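Local coordinates for nitrogenase iron-molybdenum cofactor biosynthesis protein NifB (PDB 7JMA) that probably carries out radical SAM-dependent carbide insertion as two [4Fe-4S] clusters are coupled into the [8Fe-9S-C] precursor of the nitrogenase iron-molybdenum cofactor, at residues Val30-Ala35 and Phe99-Lys104. Sequence-based numbering, arbitrary orientation.
Sequences VHVPIA and FEFFKK
Phe101 reaches from the helix to two aliphatic side chains, Val32 and Ile34. All three residues are buried, and the contact is purely apolar. The Val32 and Phe101 side chains approach each other from opposite directions, and one valine methyl lies over a ring face. Its CG2 stands 4.0 Å from the centroid of the Phe101 ring, 16° off the ring normal, which makes a CH-pi contact. This methyl sits slightly toward the rim, nearest CZ and CE2. Ile34 works at the other end of the same side chain, where the ring joins the helix. It crosses Phe101 at about a right angle, and its CD1 lies 3.5 Å from Phe101 CB and 3.8 Å from Phe101 CG. The isoleucine gets there with CG1 between its backbone N and carbonyl carbon (chi1 61°) and the chain then extended to CD1. This is the tight spot. The rest is loose: the nearest CA atoms, those of Ile34 and Phe101, are 8.4 Å apart. Only 134 Å² is buried in all. His31 and Lys103 mark the solvent side: both are exposed and touch nothing across the segments. Within the helix, Phe101 CD2 also lies 4.0 Å above the plane of the Phe102 ring, over its centre. With an alanine in place of Phe101, Ile34 CD1 would keep CB but lose the ring, and the Val32 methyl would probably face a gap. The contact joins segment 30-35, with outermost strand 29-31 of the parallel sheet, to helix 96-108, which connects strands 83-86 and 113-118 in a beta-alpha-beta unit of the radical SAM domain. Val32 and Ile34 also touch Val86 of the adjacent strand 83-86. From helix 65-76, Ala68 touches all three residues and Ile69 adds to the packing on Phe101.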
ATOM      1  N   VAL A  30      -2.794   4.534 -15.504  1.00 42.33           N
ATOM      2  CA  VAL A  30      -3.001   3.149 -15.917  1.00 42.27           C
ATOM      3  C   VAL A  30      -2.431   2.225 -14.851  1.00 39.23           C
ATOM      4  O   VAL A  30      -1.243   2.314 -14.519  1.00 38.19           O
ATOM      5  CB  VAL A  30      -2.338   2.852 -17.270  1.00 48.18           C
ATOM      6  CG1 VAL A  30      -2.823   1.516 -17.808  1.00 48.39           C
ATOM      7  CG2 VAL A  30      -2.641   3.958 -18.247  1.00 54.23           C
ATOM      8  N   HIS A  31      -3.257   1.315 -14.347  1.00 54.46           N
ATOM      9  CA  HIS A  31      -2.797   0.249 -13.467  1.00 51.56           C
ATOM     10  C   HIS A  31      -2.890  -1.071 -14.214  1.00 54.47           C
ATOM     11  O   HIS A  31      -3.912  -1.357 -14.844  1.00 55.31           O
ATOM     12  CB  HIS A  31      -3.620   0.200 -12.177  1.00 63.37           C
ATOM     13  CG  HIS A  31      -3.299   1.309 -11.222  1.00 70.71           C
ATOM     14  ND1 HIS A  31      -3.843   2.572 -11.336  1.00 75.33           N
ATOM     15  CD2 HIS A  31      -2.482   1.347 -10.144  1.00 69.39           C
ATOM     16  CE1 HIS A  31      -3.378   3.337 -10.366  1.00 75.50           C
ATOM     17  NE2 HIS A  31      -2.551   2.617  -9.628  1.00 72.53           N
ATOM     18  N   VAL A  32      -1.827  -1.859 -14.171  1.00 38.05           N
ATOM     19  CA  VAL A  32      -1.766  -3.140 -14.876  1.00 39.69           C
ATOM     20  C   VAL A  32      -1.885  -4.266 -13.858  1.00 41.11           C
ATOM     21  O   VAL A  32      -1.200  -4.228 -12.830  1.00 40.17           O
ATOM     22  CB  VAL A  32      -0.475  -3.283 -15.699  1.00 41.36           C
ATOM     23  CG1 VAL A  32      -0.487  -2.269 -16.848  1.00 42.39           C
ATOM     24  CG2 VAL A  32       0.751  -3.092 -14.833  1.00 39.08           C
ATOM     25  N   PRO A  33      -2.737  -5.300 -14.115  1.00 39.56           N
ATOM     26  CA  PRO A  33      -2.906  -6.402 -13.153  1.00 40.78           C
ATOM     27  C   PRO A  33      -1.912  -7.530 -13.372  1.00 39.92           C
ATOM     28  O   PRO A  33      -2.217  -8.518 -14.048  1.00 43.16           O
ATOM     29  CB  PRO A  33      -4.339  -6.875 -13.421  1.00 43.97           C
ATOM     30  CG  PRO A  33      -4.522  -6.651 -14.902  1.00 38.99           C
ATOM     31  CD  PRO A  33      -3.661  -5.417 -15.257  1.00 41.72           C
ATOM     32  N   ILE A  34      -0.721  -7.408 -12.795  1.00 34.40           N
ATOM     33  CA  ILE A  34       0.359  -8.350 -13.046  1.00 35.88           C
ATOM     34  C   ILE A  34       0.867  -8.995 -11.767  1.00 35.09           C
ATOM     35  O   ILE A  34       1.880  -9.699 -11.796  1.00 34.81           O
ATOM     36  CB  ILE A  34       1.523  -7.670 -13.786  1.00 36.82           C
ATOM     37  CG1 ILE A  34       2.063  -6.548 -12.912  1.00 33.80           C
ATOM     38  CG2 ILE A  34       1.065  -7.146 -15.140  1.00 44.17           C
ATOM     39  CD1 ILE A  34       3.280  -5.885 -13.470  1.00 35.93           C
ATOM     40  N   ALA A  35       0.206  -8.753 -10.630  1.00 27.51           N
ATOM     41  CA  ALA A  35       0.746  -9.153  -9.326  1.00 27.57           C
ATOM     42  C   ALA A  35      -0.294  -9.992  -8.593  1.00 26.39           C
ATOM     43  O   ALA A  35      -0.951  -9.520  -7.661  1.00 30.17           O
ATOM     44  CB  ALA A  35       1.171  -7.923  -8.512  1.00 26.98           C
ATOM     45  N   PHE A  99       8.564  -6.446 -10.973  1.00 32.36           N
ATOM     46  CA  PHE A  99       9.881  -5.880 -11.212  1.00 30.07           C
ATOM     47  C   PHE A  99      10.295  -6.032 -12.670  1.00 36.30           C
ATOM     48  O   PHE A  99      10.978  -5.154 -13.207  1.00 44.96           O
ATOM     49  CB  PHE A  99      10.897  -6.529 -10.269  1.00 34.53           C
ATOM     50  CG  PHE A  99      10.520  -6.412  -8.814  1.00 35.54           C
ATOM     51  CD1 PHE A  99      10.923  -5.316  -8.067  1.00 41.07           C
ATOM     52  CD2 PHE A  99       9.729  -7.375  -8.210  1.00 39.92           C
ATOM     53  CE1 PHE A  99      10.564  -5.201  -6.734  1.00 42.47           C
ATOM     54  CE2 PHE A  99       9.368  -7.266  -6.887  1.00 40.69           C
ATOM     55  CZ  PHE A  99       9.776  -6.179  -6.151  1.00 40.33           C
ATOM     56  N   GLU A 100       9.879  -7.119 -13.333  1.00 37.22           N
ATOM     57  CA  GLU A 100      10.145  -7.235 -14.766  1.00 38.22           C
ATOM     58  C   GLU A 100       9.442  -6.125 -15.535  1.00 47.42           C
ATOM     59  O   GLU A 100      10.016  -5.535 -16.461  1.00 50.24           O
ATOM     60  CB  GLU A 100       9.704  -8.607 -15.286  1.00 43.30           C
ATOM     61  N   PHE A 101       8.205  -5.810 -15.143  1.00 39.80           N
ATOM     62  CA  PHE A 101       7.446  -4.758 -15.810  1.00 42.13           C
ATOM     63  C   PHE A 101       8.098  -3.395 -15.614  1.00 38.68           C
ATOM     64  O   PHE A 101       8.253  -2.628 -16.569  1.00 37.71           O
ATOM     65  CB  PHE A 101       6.005  -4.743 -15.290  1.00 40.11           C
ATOM     66  CG  PHE A 101       5.203  -3.559 -15.759  1.00 37.70           C
ATOM     67  CD1 PHE A 101       4.675  -3.526 -17.049  1.00 36.27           C
ATOM     68  CD2 PHE A 101       4.989  -2.472 -14.922  1.00 37.08           C
ATOM     69  CE1 PHE A 101       3.945  -2.433 -17.491  1.00 43.47           C
ATOM     70  CE2 PHE A 101       4.260  -1.374 -15.352  1.00 41.11           C
ATOM     71  CZ  PHE A 101       3.736  -1.353 -16.642  1.00 41.59           C
ATOM     72  N   PHE A 102       8.463  -3.053 -14.372  1.00 34.11           N
ATOM     73  CA  PHE A 102       9.063  -1.734 -14.183  1.00 34.30           C
ATOM     74  C   PHE A 102      10.446  -1.641 -14.820  1.00 42.67           C
ATOM     75  O   PHE A 102      10.866  -0.548 -15.213  1.00 45.46           O
ATOM     76  CB  PHE A 102       9.108  -1.374 -12.697  1.00 37.25           C
ATOM     77  CG  PHE A 102       7.783  -0.905 -12.167  1.00 36.16           C
ATOM     78  CD1 PHE A 102       7.148   0.193 -12.728  1.00 40.78           C
ATOM     79  CD2 PHE A 102       7.154  -1.586 -11.141  1.00 39.38           C
ATOM     80  CE1 PHE A 102       5.917   0.617 -12.263  1.00 42.19           C
ATOM     81  CE2 PHE A 102       5.922  -1.165 -10.662  1.00 44.98           C
ATOM     82  CZ  PHE A 102       5.297  -0.072 -11.225  1.00 38.19           C
ATOM     83  N   LYS A 103      11.158  -2.763 -14.949  1.00 44.33           N
ATOM     84  CA  LYS A 103      12.418  -2.741 -15.689  1.00 50.42           C
ATOM     85  C   LYS A 103      12.183  -2.312 -17.131  1.00 49.66           C
ATOM     86  O   LYS A 103      12.875  -1.430 -17.653  1.00 50.42           O
ATOM     87  CB  LYS A 103      13.089  -4.116 -15.642  1.00 63.48           C
ATOM     88  CG  LYS A 103      13.856  -4.414 -14.365  1.00 72.11           C
ATOM     89  CD  LYS A 103      14.398  -5.837 -14.348  1.00 79.67           C
ATOM     90  CE  LYS A 103      15.385  -6.045 -13.209  1.00 82.27           C
ATOM     91  NZ  LYS A 103      15.000  -7.207 -12.361  1.00 79.25           N
ATOM     92  N   LYS A 104      11.183  -2.908 -17.785  1.00 44.75           N
ATOM     93  CA  LYS A 104      10.895  -2.580 -19.178  1.00 52.49           C
ATOM     94  C   LYS A 104      10.310  -1.178 -19.311  1.00 53.17           C
ATOM     95  O   LYS A 104      10.607  -0.463 -20.277  1.00 54.85           O
ATOM     96  CB  LYS A 104       9.931  -3.611 -19.765  1.00 52.66           C
ATOM     97  CG  LYS A 104      10.406  -5.047 -19.652  1.00 55.29           C
ATOM     98  CD  LYS A 104       9.300  -6.016 -20.050  1.00 67.11           C
ATOM     99  CE  LYS A 104       9.635  -7.442 -19.642  1.00 73.07           C
ATOM    100  NZ  LYS A 104      10.837  -7.947 -20.369  1.00 79.30           N
TER